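Local coordinates for protein cytochrome P450 (PDB 3OFT) that binds a haem group as a member of the cytochrome P450 family, whose mainly helical fold encloses the cofactor, at residues 239-244 with 382-387; 270-275 with 350-355; 274-279 with 333-338. All blocks are in the same frame, centred on the assembly; numbering follows the deposited sequence.

Contact 1: 239-244 with 382-387; sequences VAAMIG and GNVGAC. With HX2 ((2R,5R)-hexane-2,5-diol), chain E; HEM (protoporphyrin IX containing Fe), chain D.
Apolar packing joins helix 221-252, the long central helix of the P450 fold, to the turn that leads into strand 386-394. Ala241 carries the contact: its CB points at the turn and meets both neighbours of Gly385. On one side it lies 3.9 Å from CG1 of Val384, the branch set anti to the backbone N (chi1 179°), and on the other 3.8 Å from CB of Ala386. Between the two, Ala241 CB sits 3.3 Å from Gly385 O, a carbonyl that accepts from the Thr280 hydroxyl. Cys387 faces the helix more loosely, beside Gly244.

The polar link is a single water. It donates to Ala241 O at 2.8 Å and accepts from Cys387 N at 2.9 Å, so it ties a helix carbonyl to the backbone N of Cys387 near the start of the strand.

Contacts with the bound groups split between the segments. From the helix, Met242 CB touches the haem vinyl carbon CBB at 3.5 Å, and the CG2 branch of Val239, beside its backbone N, packs on the same vinyl at CAB. From the turn, Asn383 brings CB to within 3.2 Å of HX2 O1, while its OD1 is held by Tyr305. A second water lies 2.4 Å from the haem iron and is hydrogen-bonded to O2 of the hexanediol.

The chemistry implies a seam of small side chains and one bridging water that lets the turn and the start of the strand approach the central helix closely, with haem and hexanediol contacts on flanking residues.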
loop_
_atom_site.group_PDB
_atom_site.type_symbol
_atom_site.label_atom_id
_atom_site.label_comp_id
_atom_site.label_asym_id
_atom_site.label_seq_id
_atom_site.Cartn_x
_atom_site.Cartn_y
_atom_site.Cartn_z
ATOM N N VAL A 239 2.939 -0.676 -3.579
ATOM C CA VAL A 239 3.867 -1.666 -4.127
ATOM C C VAL A 239 5.276 -1.061 -4.205
ATOM O O VAL A 239 6.238 -1.709 -3.816
ATOM C CB VAL A 239 3.400 -2.249 -5.465
ATOM C CG1 VAL A 239 4.479 -3.176 -6.092
ATOM C CG2 VAL A 239 2.103 -3.090 -5.226
ATOM N N ALA A 240 5.376 0.202 -4.610
ATOM C CA ALA A 240 6.656 0.849 -4.606
ATOM C C ALA A 240 7.281 0.820 -3.193
ATOM O O ALA A 240 8.492 0.558 -3.042
ATOM C CB ALA A 240 6.517 2.294 -5.142
ATOM N N ALA A 241 6.474 1.102 -2.177
ATOM C CA ALA A 241 6.975 1.191 -0.804
ATOM C C ALA A 241 7.451 -0.173 -0.323
ATOM O O ALA A 241 8.536 -0.290 0.239
ATOM C CB ALA A 241 5.907 1.723 0.145
ATOM N N MET A 242 6.652 -1.194 -0.585
ATOM C CA MET A 242 6.971 -2.542 -0.114
ATOM C C MET A 242 8.237 -3.076 -0.810
ATOM O O MET A 242 9.100 -3.673 -0.147
ATOM C CB MET A 242 5.786 -3.497 -0.326
ATOM C CG MET A 242 6.025 -4.939 0.297
ATOM S SD MET A 242 6.476 -4.984 2.051
ATOM C CE MET A 242 4.862 -4.567 2.783
ATOM N N ILE A 243 8.328 -2.867 -2.126
ATOM C CA ILE A 243 9.489 -3.348 -2.889
ATOM C C ILE A 243 10.742 -2.656 -2.373
ATOM O O ILE A 243 11.784 -3.304 -2.208
ATOM C CB ILE A 243 9.327 -3.177 -4.448
ATOM C CG1 ILE A 243 8.249 -4.120 -5.022
ATOM C CG2 ILE A 243 10.657 -3.354 -5.238
ATOM C CD1 ILE A 243 8.386 -5.564 -4.678
ATOM N N GLY A 244 10.638 -1.344 -2.129
ATOM C CA GLY A 244 11.781 -0.602 -1.530
ATOM C C GLY A 244 12.207 -1.159 -0.169
ATOM O O GLY A 244 13.416 -1.306 0.093
ATOM N N GLY A 382 3.450 9.999 6.163
ATOM C CA GLY A 382 2.176 10.063 5.374
ATOM C C GLY A 382 1.402 8.747 5.427
ATOM O O GLY A 382 1.765 7.840 6.185
ATOM N N ASN A 383 0.363 8.611 4.589
ATOM C CA ASN A 383 -0.492 7.440 4.639
ATOM C C ASN A 383 0.201 6.192 4.124
ATOM O O ASN A 383 -0.142 5.117 4.555
ATOM C CB ASN A 383 -1.777 7.671 3.843
ATOM C CG ASN A 383 -2.511 8.937 4.305
ATOM O OD1 ASN A 383 -2.538 9.260 5.505
ATOM N ND2 ASN A 383 -3.037 9.703 3.335
ATOM N N VAL A 384 1.170 6.334 3.218
ATOM C CA VAL A 384 1.953 5.165 2.760
ATOM C C VAL A 384 3.426 5.535 2.931
ATOM O O VAL A 384 4.004 6.216 2.078
ATOM C CB VAL A 384 1.676 4.825 1.271
ATOM C CG1 VAL A 384 2.536 3.616 0.823
ATOM C CG2 VAL A 384 0.186 4.540 1.028
ATOM N N GLY A 385 4.008 5.133 4.056
ATOM C CA GLY A 385 5.410 5.395 4.368
ATOM C C GLY A 385 6.326 4.649 3.422
ATOM O O GLY A 385 5.968 3.588 2.895
ATOM N N ALA A 386 7.493 5.223 3.153
ATOM C CA ALA A 386 8.370 4.671 2.130
ATOM C C ALA A 386 9.796 5.197 2.250
ATOM O O ALA A 386 10.024 6.282 2.822
ATOM C CB ALA A 386 7.796 4.942 0.686
ATOM N N CYS A 387 10.751 4.410 1.745
ATOM C CA CYS A 387 12.069 4.949 1.418
ATOM C C CYS A 387 11.955 6.071 0.386
ATOM O O CYS A 387 11.234 5.926 -0.591
ATOM C CB CYS A 387 12.961 3.829 0.864
ATOM S SG CYS A 387 13.404 2.698 2.092
HETATM C C1 HX2 E . -5.584 6.730 1.620
HETATM O O1 HX2 E . -4.666 6.292 3.846
HETATM C C2 HX2 E . -4.551 5.951 2.447
HETATM O O2 HX2 E . -4.087 2.283 -0.831
HETATM C C3 HX2 E . -4.590 4.437 2.218
HETATM C C4 HX2 E . -4.452 4.054 0.735
HETATM C C5 HX2 E . -4.045 2.585 0.557
HETATM C C6 HX2 E . -5.032 1.658 1.296
HETATM C CHA HEM D . -7.258 -1.924 0.142
HETATM C CHB HEM D . -2.565 -2.248 1.395
HETATM C CHC HEM D . -1.478 -3.560 -3.121
HETATM C CHD HEM D . -5.871 -2.232 -4.552
HETATM C C1A HEM D . -6.083 -1.974 0.869
HETATM C C2A HEM D . -5.999 -1.800 2.300
HETATM C C3A HEM D . -4.727 -1.886 2.674
HETATM C C4A HEM D . -3.927 -2.085 1.464
HETATM C CMA HEM D . -4.223 -1.708 4.128
HETATM C CAA HEM D . -7.208 -1.602 3.260
HETATM C CBA HEM D . -7.586 -0.138 3.231
HETATM C CGA HEM D . -8.694 0.190 4.222
HETATM O O1A HEM D . -9.188 1.361 4.194
HETATM O O2A HEM D . -9.126 -0.661 5.061
HETATM C C1B HEM D . -1.839 -2.650 0.282
HETATM C C2B HEM D . -0.438 -2.980 0.257
HETATM C C3B HEM D . -0.156 -3.346 -1.009
HETATM C C4B HEM D . -1.372 -3.249 -1.793
HETATM C CMB HEM D . 0.489 -2.912 1.485
HETATM C CAB HEM D . 1.155 -3.773 -1.677
HETATM C CBB HEM D . 2.337 -3.803 -1.034
HETATM C C1C HEM D . -2.538 -3.339 -3.951
HETATM C C2C HEM D . -2.621 -3.646 -5.372
HETATM C C3C HEM D . -3.860 -3.233 -5.760
HETATM C C4C HEM D . -4.590 -2.770 -4.603
HETATM C CMC HEM D . -1.467 -4.265 -6.224
HETATM C CAC HEM D . -4.563 -3.309 -7.138
HETATM C CBC HEM D . -3.899 -3.232 -8.286
HETATM C C1D HEM D . -6.642 -2.066 -3.449
HETATM C C2D HEM D . -8.058 -1.727 -3.489
HETATM C C3D HEM D . -8.483 -1.679 -2.034
HETATM C C4D HEM D . -7.313 -1.939 -1.243
HETATM C CMD HEM D . -8.955 -1.527 -4.762
HETATM C CAD HEM D . -9.933 -1.369 -1.559
HETATM C CBD HEM D . -10.542 -2.724 -1.158
HETATM C CGD HEM D . -11.893 -2.397 -0.513
HETATM O O1D HEM D . -12.160 -1.244 -0.116
HETATM O O2D HEM D . -12.717 -3.299 -0.330
HETATM N NA HEM D . -4.788 -2.170 0.385
HETATM N NB HEM D . -2.365 -2.876 -0.973
HETATM N NC HEM D . -3.763 -2.856 -3.518
HETATM N ND HEM D . -6.239 -2.158 -2.121
HETATM FE FE HEM D . -4.306 -2.587 -1.547
HETATM O O HOH W 1 10.261 1.940 0.363
HETATM O O HOH W 2 -3.871 -0.268 -1.930
#

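Contact 2: 270-275 with 350-355; sequences AADELM and LARMEV. With HEM (protoporphyrin IX containing Fe), chain D.
Asp272 turns its carboxyl carbon anti to its own carbonyl carbon (chi1 -71°), while Arg352 runs out straight from CG to NE with CG anti to the backbone N; together these torsions bring the two charged ends together at an oblique crossing. The helices are the K helix (267-277), with the Glu-x-x-Arg motif of the P450 family at Glu273 and Arg276, and the L helix (348-365), which runs under the haem. Their segments cross at 112°, with axes 9.6 Å apart.

The guanidinium grips the carboxylate side-on. Its NE meets the syn lone pair of Asp272 OD1 at 2.7 Å, and NH1 of Arg352 reaches Asp272 OD2 at 3.0 Å. Both oxygens lie close to the guanidinium plane, yet the two flat groups are twisted 38° apart, and OD2 is met from above its carboxylate plane rather than in it.

Beneath this partly exposed salt bridge the interface is apolar. Ala271 CB fits against Val355 CG1 at 3.6 Å. Met275 meets Val355 tip to tip, its SD 3.9 Å from CG2 of that valine, and the bend at the end of the methionine carries CE 4.1 Å from Ala351 CB. That alanine also faces the cofactor, its CB 3.6 Å from the haem vinyl carbon CAB.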
loop_
_atom_site.group_PDB
_atom_site.type_symbol
_atom_site.label_atom_id
_atom_site.label_comp_id
_atom_site.label_asym_id
_atom_site.label_seq_id
_atom_site.Cartn_x
_atom_site.Cartn_y
_atom_site.Cartn_z
ATOM N N ALA A 270 9.658 -16.074 2.677
ATOM C CA ALA A 270 10.370 -14.827 3.007
ATOM C C ALA A 270 9.494 -13.624 2.581
ATOM O O ALA A 270 9.444 -12.628 3.294
ATOM C CB ALA A 270 11.764 -14.773 2.339
ATOM N N ALA A 271 8.762 -13.754 1.472
ATOM C CA ALA A 271 7.901 -12.660 1.010
ATOM C C ALA A 271 6.825 -12.395 2.029
ATOM O O ALA A 271 6.593 -11.249 2.356
ATOM C CB ALA A 271 7.302 -12.917 -0.361
ATOM N N ASP A 272 6.220 -13.444 2.588
ATOM C CA ASP A 272 5.207 -13.265 3.627
ATOM C C ASP A 272 5.742 -12.627 4.909
ATOM O O ASP A 272 5.078 -11.770 5.494
ATOM C CB ASP A 272 4.521 -14.597 3.961
ATOM C CG ASP A 272 3.601 -15.092 2.859
ATOM O OD1 ASP A 272 3.136 -14.322 1.993
ATOM O OD2 ASP A 272 3.323 -16.289 2.865
ATOM N N GLU A 273 6.911 -13.079 5.373
ATOM C CA GLU A 273 7.553 -12.575 6.574
ATOM C C GLU A 273 8.027 -11.128 6.366
ATOM O O GLU A 273 7.848 -10.297 7.239
ATOM C CB GLU A 273 8.705 -13.527 7.045
ATOM C CG GLU A 273 9.375 -13.134 8.353
ATOM C CD GLU A 273 8.454 -13.171 9.601
ATOM O OE1 GLU A 273 7.221 -13.385 9.497
ATOM O OE2 GLU A 273 8.988 -12.949 10.692
ATOM N N LEU A 274 8.587 -10.802 5.209
ATOM C CA LEU A 274 9.004 -9.398 4.960
ATOM C C LEU A 274 7.799 -8.437 4.873
ATOM O O LEU A 274 7.867 -7.294 5.348
ATOM C CB LEU A 274 9.833 -9.308 3.674
ATOM C CG LEU A 274 11.163 -10.059 3.844
ATOM C CD1 LEU A 274 11.961 -10.175 2.541
ATOM C CD2 LEU A 274 11.999 -9.438 4.955
ATOM N N MET A 275 6.715 -8.917 4.280
ATOM C CA MET A 275 5.465 -8.110 4.199
ATOM C C MET A 275 4.874 -7.855 5.586
ATOM O O MET A 275 4.373 -6.766 5.865
ATOM C CB MET A 275 4.448 -8.707 3.226
ATOM C CG MET A 275 4.991 -8.717 1.791
ATOM S SD MET A 275 4.008 -9.586 0.536
ATOM C CE MET A 275 2.678 -8.409 0.351
ATOM N N LEU A 350 -2.182 -10.436 -5.452
ATOM C CA LEU A 350 -1.313 -9.877 -6.478
ATOM C C LEU A 350 -0.039 -9.261 -5.896
ATOM O O LEU A 350 1.058 -9.444 -6.472
ATOM C CB LEU A 350 -2.070 -8.856 -7.313
ATOM C CG LEU A 350 -1.261 -8.006 -8.301
ATOM C CD1 LEU A 350 -0.651 -8.905 -9.369
ATOM C CD2 LEU A 350 -2.151 -6.958 -8.936
ATOM N N ALA A 351 -0.172 -8.524 -4.787
ATOM C CA ALA A 351 0.999 -7.903 -4.120
ATOM C C ALA A 351 1.997 -8.979 -3.689
ATOM O O ALA A 351 3.204 -8.837 -3.906
ATOM C CB ALA A 351 0.551 -7.081 -2.867
ATOM N N ARG A 352 1.503 -10.079 -3.107
ATOM C CA ARG A 352 2.390 -11.180 -2.662
ATOM C C ARG A 352 3.181 -11.748 -3.867
ATOM O O ARG A 352 4.395 -11.989 -3.786
ATOM C CB ARG A 352 1.572 -12.314 -2.002
ATOM C CG ARG A 352 2.451 -13.462 -1.522
ATOM C CD ARG A 352 1.638 -14.679 -1.143
ATOM N NE ARG A 352 2.401 -15.618 -0.313
ATOM C CZ ARG A 352 2.838 -16.822 -0.704
ATOM N NH1 ARG A 352 3.527 -17.577 0.159
ATOM N NH2 ARG A 352 2.584 -17.276 -1.938
ATOM N N MET A 353 2.481 -11.927 -4.987
ATOM C CA MET A 353 3.104 -12.394 -6.228
ATOM C C MET A 353 4.148 -11.406 -6.754
ATOM O O MET A 353 5.216 -11.811 -7.220
ATOM C CB MET A 353 2.032 -12.699 -7.307
ATOM C CG MET A 353 2.556 -13.296 -8.662
ATOM S SD MET A 353 3.086 -11.988 -9.809
ATOM C CE MET A 353 1.503 -11.625 -10.605
ATOM N N GLU A 354 3.838 -10.121 -6.726
ATOM C CA GLU A 354 4.816 -9.116 -7.156
ATOM C C GLU A 354 6.086 -9.145 -6.283
ATOM O O GLU A 354 7.205 -9.041 -6.812
ATOM C CB GLU A 354 4.205 -7.728 -7.093
ATOM C CG GLU A 354 3.072 -7.532 -8.108
ATOM C CD GLU A 354 2.368 -6.159 -7.930
ATOM O OE1 GLU A 354 2.415 -5.330 -8.823
ATOM O OE2 GLU A 354 1.761 -5.901 -6.873
ATOM N N VAL A 355 5.916 -9.277 -4.969
ATOM C CA VAL A 355 7.090 -9.324 -4.068
ATOM C C VAL A 355 7.906 -10.603 -4.338
ATOM O O VAL A 355 9.154 -10.552 -4.408
ATOM C CB VAL A 355 6.702 -9.232 -2.576
ATOM C CG1 VAL A 355 7.943 -9.562 -1.641
ATOM C CG2 VAL A 355 6.135 -7.828 -2.278
HETATM C CHA HEM D . -7.258 -1.924 0.142
HETATM C CHB HEM D . -2.565 -2.248 1.395
HETATM C CHC HEM D . -1.478 -3.560 -3.121
HETATM C CHD HEM D . -5.871 -2.232 -4.552
HETATM C C1A HEM D . -6.083 -1.974 0.869
HETATM C C2A HEM D . -5.999 -1.800 2.300
HETATM C C3A HEM D . -4.727 -1.886 2.674
HETATM C C4A HEM D . -3.927 -2.085 1.464
HETATM C CMA HEM D . -4.223 -1.708 4.128
HETATM C CAA HEM D . -7.208 -1.602 3.260
HETATM C CBA HEM D . -7.586 -0.138 3.231
HETATM C CGA HEM D . -8.694 0.190 4.222
HETATM O O1A HEM D . -9.188 1.361 4.194
HETATM O O2A HEM D . -9.126 -0.661 5.061
HETATM C C1B HEM D . -1.839 -2.650 0.282
HETATM C C2B HEM D . -0.438 -2.980 0.257
HETATM C C3B HEM D . -0.156 -3.346 -1.009
HETATM C C4B HEM D . -1.372 -3.249 -1.793
HETATM C CMB HEM D . 0.489 -2.912 1.485
HETATM C CAB HEM D . 1.155 -3.773 -1.677
HETATM C CBB HEM D . 2.337 -3.803 -1.034
HETATM C C1C HEM D . -2.538 -3.339 -3.951
HETATM C C2C HEM D . -2.621 -3.646 -5.372
HETATM C C3C HEM D . -3.860 -3.233 -5.760
HETATM C C4C HEM D . -4.590 -2.770 -4.603
HETATM C CMC HEM D . -1.467 -4.265 -6.224
HETATM C CAC HEM D . -4.563 -3.309 -7.138
HETATM C CBC HEM D . -3.899 -3.232 -8.286
HETATM C C1D HEM D . -6.642 -2.066 -3.449
HETATM C C2D HEM D . -8.058 -1.727 -3.489
HETATM C C3D HEM D . -8.483 -1.679 -2.034
HETATM C C4D HEM D . -7.313 -1.939 -1.243
HETATM C CMD HEM D . -8.955 -1.527 -4.762
HETATM C CAD HEM D . -9.933 -1.369 -1.559
HETATM C CBD HEM D . -10.542 -2.724 -1.158
HETATM C CGD HEM D . -11.893 -2.397 -0.513
HETATM O O1D HEM D . -12.160 -1.244 -0.116
HETATM O O2D HEM D . -12.717 -3.299 -0.330
HETATM N NA HEM D . -4.788 -2.170 0.385
HETATM N NB HEM D . -2.365 -2.876 -0.973
HETATM N NC HEM D . -3.763 -2.856 -3.518
HETATM N ND HEM D . -6.239 -2.158 -2.121
HETATM FE FE HEM D . -4.306 -2.587 -1.547
HETATM O O HOH W 2 -3.871 -0.268 -1.930
#

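Contact 3: 274-279 with 333-338; sequences LMRRYP and IRHTTM. With HEM (protoporphyrin IX containing Fe), chain D.
His335 holds its ring in the crowded position, with CG between the backbone N and the carbonyl carbon (chi1 61°). This folds the ring back so that ND1 accepts the N-H of Thr337, 3.3 Å from Thr337 N, in the ring plane and nearly straight at 168°. One face is then presented to Arg276, whose CG sits 3.8 Å from the centroid of the His335 ring in a CH-pi contact.

Arg276 uses only its aliphatic root for this. CG is anti to the backbone N, and the kink at chi3 (57°) takes the guanidinium away from the histidine, to the salt bridge with Glu273 and the carbonyl of Pro321. This is the Glu-x-x-Arg pairing of the P450 K helix.

Thr337 places OG1 beside its backbone N, from where the hydroxyl donates to Met275 O at 2.7 Å, approaching from above the carbonyl plane. OG1 also rests 3.6 Å from Pro279 CB and receives a weak bond from Asn312 ND2. The other branch, CG2, lies 4.0 Å from the haem methyl CMB. Next along, Met338 is bent twice and lays CE over the pyrrole, 3.6 Å from haem NB.

The chemistry explains the fit: Pro279, four residues on, has no N-H to offer Met275 O, so the threonine hydroxyl supplies the donor at this helix end. The threonine bond and the CH-pi contact together fasten the helix end to the haem-flanking loop. With ND1 accepting, His335 is probably neutral, its proton on NE2.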
loop_
_atom_site.group_PDB
_atom_site.type_symbol
_atom_site.label_atom_id
_atom_site.label_comp_id
_atom_site.label_asym_id
_atom_site.label_seq_id
_atom_site.Cartn_x
_atom_site.Cartn_y
_atom_site.Cartn_z
ATOM N N LEU A 274 8.587 -10.802 5.209
ATOM C CA LEU A 274 9.004 -9.398 4.960
ATOM C C LEU A 274 7.799 -8.437 4.873
ATOM O O LEU A 274 7.867 -7.294 5.348
ATOM C CB LEU A 274 9.833 -9.308 3.674
ATOM C CG LEU A 274 11.163 -10.059 3.844
ATOM C CD1 LEU A 274 11.961 -10.175 2.541
ATOM C CD2 LEU A 274 11.999 -9.438 4.955
ATOM N N MET A 275 6.715 -8.917 4.280
ATOM C CA MET A 275 5.465 -8.110 4.199
ATOM C C MET A 275 4.874 -7.855 5.586
ATOM O O MET A 275 4.373 -6.766 5.865
ATOM C CB MET A 275 4.448 -8.707 3.226
ATOM C CG MET A 275 4.991 -8.717 1.791
ATOM S SD MET A 275 4.008 -9.586 0.536
ATOM C CE MET A 275 2.678 -8.409 0.351
ATOM N N ARG A 276 4.993 -8.826 6.477
ATOM C CA ARG A 276 4.554 -8.680 7.866
ATOM C C ARG A 276 5.488 -7.700 8.571
ATOM O O ARG A 276 5.041 -6.885 9.388
ATOM C CB ARG A 276 4.616 -10.063 8.587
ATOM C CG ARG A 276 4.105 -10.023 9.999
ATOM C CD ARG A 276 4.739 -11.115 10.892
ATOM N NE ARG A 276 6.225 -11.063 10.945
ATOM C CZ ARG A 276 6.941 -10.253 11.727
ATOM N NH1 ARG A 276 6.370 -9.328 12.506
ATOM N NH2 ARG A 276 8.280 -10.330 11.694
ATOM N N ARG A 277 6.787 -7.801 8.261
ATOM C CA ARG A 277 7.834 -7.074 9.029
ATOM C C ARG A 277 7.859 -5.574 8.710
ATOM O O ARG A 277 8.229 -4.760 9.566
ATOM C CB ARG A 277 9.227 -7.672 8.700
ATOM C CG ARG A 277 10.460 -6.943 9.293
ATOM C CD ARG A 277 10.457 -6.881 10.840
ATOM N NE ARG A 277 11.610 -6.087 11.330
ATOM C CZ ARG A 277 11.648 -4.758 11.420
ATOM N NH1 ARG A 277 10.629 -4.018 11.010
ATOM N NH2 ARG A 277 12.753 -4.157 11.848
ATOM N N TYR A 278 7.532 -5.218 7.460
ATOM C CA TYR A 278 7.686 -3.804 6.993
ATOM C C TYR A 278 6.416 -3.128 6.479
ATOM O O TYR A 278 6.426 -2.569 5.358
ATOM C CB TYR A 278 8.806 -3.643 5.932
ATOM C CG TYR A 278 10.140 -4.156 6.441
ATOM C CD1 TYR A 278 10.835 -3.450 7.432
ATOM C CD2 TYR A 278 10.683 -5.343 5.961
ATOM C CE1 TYR A 278 12.086 -3.926 7.936
ATOM C CE2 TYR A 278 11.928 -5.821 6.452
ATOM C CZ TYR A 278 12.625 -5.089 7.416
ATOM O OH TYR A 278 13.851 -5.517 7.921
ATOM N N PRO A 279 5.349 -3.100 7.310
ATOM C CA PRO A 279 4.122 -2.469 6.855
ATOM C C PRO A 279 4.213 -0.948 6.966
ATOM O O PRO A 279 4.745 -0.414 7.978
ATOM C CB PRO A 279 3.073 -3.017 7.845
ATOM C CG PRO A 279 3.870 -3.092 9.178
ATOM C CD PRO A 279 5.186 -3.714 8.650
ATOM N N ILE A 333 -3.446 -13.019 6.654
ATOM C CA ILE A 333 -4.679 -12.411 7.169
ATOM C C ILE A 333 -4.632 -12.082 8.657
ATOM O O ILE A 333 -5.354 -11.184 9.110
ATOM C CB ILE A 333 -5.939 -13.263 6.738
ATOM C CG1 ILE A 333 -7.204 -12.388 6.605
ATOM C CG2 ILE A 333 -6.107 -14.480 7.609
ATOM C CD1 ILE A 333 -8.284 -13.009 5.703
ATOM N N ARG A 334 -3.766 -12.757 9.426
ATOM C CA ARG A 334 -3.708 -12.525 10.873
ATOM C C ARG A 334 -2.936 -11.272 11.268
ATOM O O ARG A 334 -2.999 -10.840 12.417
ATOM C CB ARG A 334 -3.177 -13.746 11.622
ATOM C CG ARG A 334 -4.282 -14.830 11.749
ATOM C CD ARG A 334 -3.751 -16.109 12.360
ATOM N NE ARG A 334 -3.504 -15.982 13.799
ATOM C CZ ARG A 334 -2.742 -16.812 14.521
ATOM N NH1 ARG A 334 -2.122 -17.837 13.947
ATOM N NH2 ARG A 334 -2.598 -16.610 15.825
ATOM N N HIS A 335 -2.217 -10.679 10.329
ATOM C CA HIS A 335 -1.642 -9.368 10.619
ATOM C C HIS A 335 -2.332 -8.324 9.730
ATOM O O HIS A 335 -3.322 -8.627 9.045
ATOM C CB HIS A 335 -0.102 -9.367 10.500
ATOM C CG HIS A 335 0.408 -9.708 9.127
ATOM N ND1 HIS A 335 0.405 -8.809 8.086
ATOM C CD2 HIS A 335 0.994 -10.828 8.653
ATOM C CE1 HIS A 335 0.907 -9.386 7.003
ATOM N NE2 HIS A 335 1.312 -10.597 7.334
ATOM N N THR A 336 -1.830 -7.105 9.776
ATOM C CA THR A 336 -2.609 -5.959 9.289
ATOM C C THR A 336 -1.956 -5.244 8.110
ATOM O O THR A 336 -2.399 -4.161 7.723
ATOM C CB THR A 336 -2.992 -5.057 10.498
ATOM O OG1 THR A 336 -3.737 -5.854 11.441
ATOM C CG2 THR A 336 -3.892 -3.900 10.098
ATOM N N THR A 337 -0.929 -5.852 7.484
ATOM C CA THR A 337 -0.276 -5.177 6.338
ATOM C C THR A 337 -1.311 -4.806 5.252
ATOM O O THR A 337 -1.250 -3.709 4.676
ATOM C CB THR A 337 0.868 -6.014 5.716
ATOM O OG1 THR A 337 1.861 -6.214 6.720
ATOM C CG2 THR A 337 1.501 -5.251 4.512
ATOM N N MET A 338 -2.266 -5.709 5.014
ATOM C CA MET A 338 -3.253 -5.533 3.979
ATOM C C MET A 338 -4.609 -5.068 4.547
ATOM O O MET A 338 -5.592 -5.031 3.830
ATOM C CB MET A 338 -3.411 -6.862 3.228
ATOM C CG MET A 338 -2.077 -7.475 2.765
ATOM S SD MET A 338 -1.149 -6.388 1.685
ATOM C CE MET A 338 -2.310 -6.182 0.443
HETATM C CHA HEM D . -7.258 -1.924 0.142
HETATM C CHB HEM D . -2.565 -2.248 1.395
HETATM C CHC HEM D . -1.478 -3.560 -3.121
HETATM C CHD HEM D . -5.871 -2.232 -4.552
HETATM C C1A HEM D . -6.083 -1.974 0.869
HETATM C C2A HEM D . -5.999 -1.800 2.300
HETATM C C3A HEM D . -4.727 -1.886 2.674
HETATM C C4A HEM D . -3.927 -2.085 1.464
HETATM C CMA HEM D . -4.223 -1.708 4.128
HETATM C CAA HEM D . -7.208 -1.602 3.260
HETATM C CBA HEM D . -7.586 -0.138 3.231
HETATM C CGA HEM D . -8.694 0.190 4.222
HETATM O O1A HEM D . -9.188 1.361 4.194
HETATM O O2A HEM D . -9.126 -0.661 5.061
HETATM C C1B HEM D . -1.839 -2.650 0.282
HETATM C C2B HEM D . -0.438 -2.980 0.257
HETATM C C3B HEM D . -0.156 -3.346 -1.009
HETATM C C4B HEM D . -1.372 -3.249 -1.793
HETATM C CMB HEM D . 0.489 -2.912 1.485
HETATM C CAB HEM D . 1.155 -3.773 -1.677
HETATM C CBB HEM D . 2.337 -3.803 -1.034
HETATM C C1C HEM D . -2.538 -3.339 -3.951
HETATM C C2C HEM D . -2.621 -3.646 -5.372
HETATM C C3C HEM D . -3.860 -3.233 -5.760
HETATM C C4C HEM D . -4.590 -2.770 -4.603
HETATM C CMC HEM D . -1.467 -4.265 -6.224
HETATM C CAC HEM D . -4.563 -3.309 -7.138
HETATM C CBC HEM D . -3.899 -3.232 -8.286
HETATM C C1D HEM D . -6.642 -2.066 -3.449
HETATM C C2D HEM D . -8.058 -1.727 -3.489
HETATM C C3D HEM D . -8.483 -1.679 -2.034
HETATM C C4D HEM D . -7.313 -1.939 -1.243
HETATM C CMD HEM D . -8.955 -1.527 -4.762
HETATM C CAD HEM D . -9.933 -1.369 -1.559
HETATM C CBD HEM D . -10.542 -2.724 -1.158
HETATM C CGD HEM D . -11.893 -2.397 -0.513
HETATM O O1D HEM D . -12.160 -1.244 -0.116
HETATM O O2D HEM D . -12.717 -3.299 -0.330
HETATM N NA HEM D . -4.788 -2.170 0.385
HETATM N NB HEM D . -2.365 -2.876 -0.973
HETATM N NC HEM D . -3.763 -2.856 -3.518
HETATM N ND HEM D . -6.239 -2.158 -2.121
HETATM FE FE HEM D . -4.306 -2.587 -1.547
HETATM O O HOH W 2 -3.871 -0.268 -1.930
#

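Overall arrangement
Along the chain, contact 1 spans the widest interval, from helix 221-252 to strand 386-394, and both others fall within that interval. Contacts 2 and 3 start from the same helix, 267-277, sharing Leu274 and Met275; their centres are 9 Å apart, whereas contact 1 lies 14 Å from contact 2 and 13 Å from contact 3. Met242 ties all three together, packing through CG on Val355 and through CE on Met275 O, Tyr278 O and Thr337 CG2. All three also touch the haem: helix 221-252, helix 348-365 and the loop 333-338, which leads toward Cys345, probably the axial thiolate as in the family, thus converge on the cofactor.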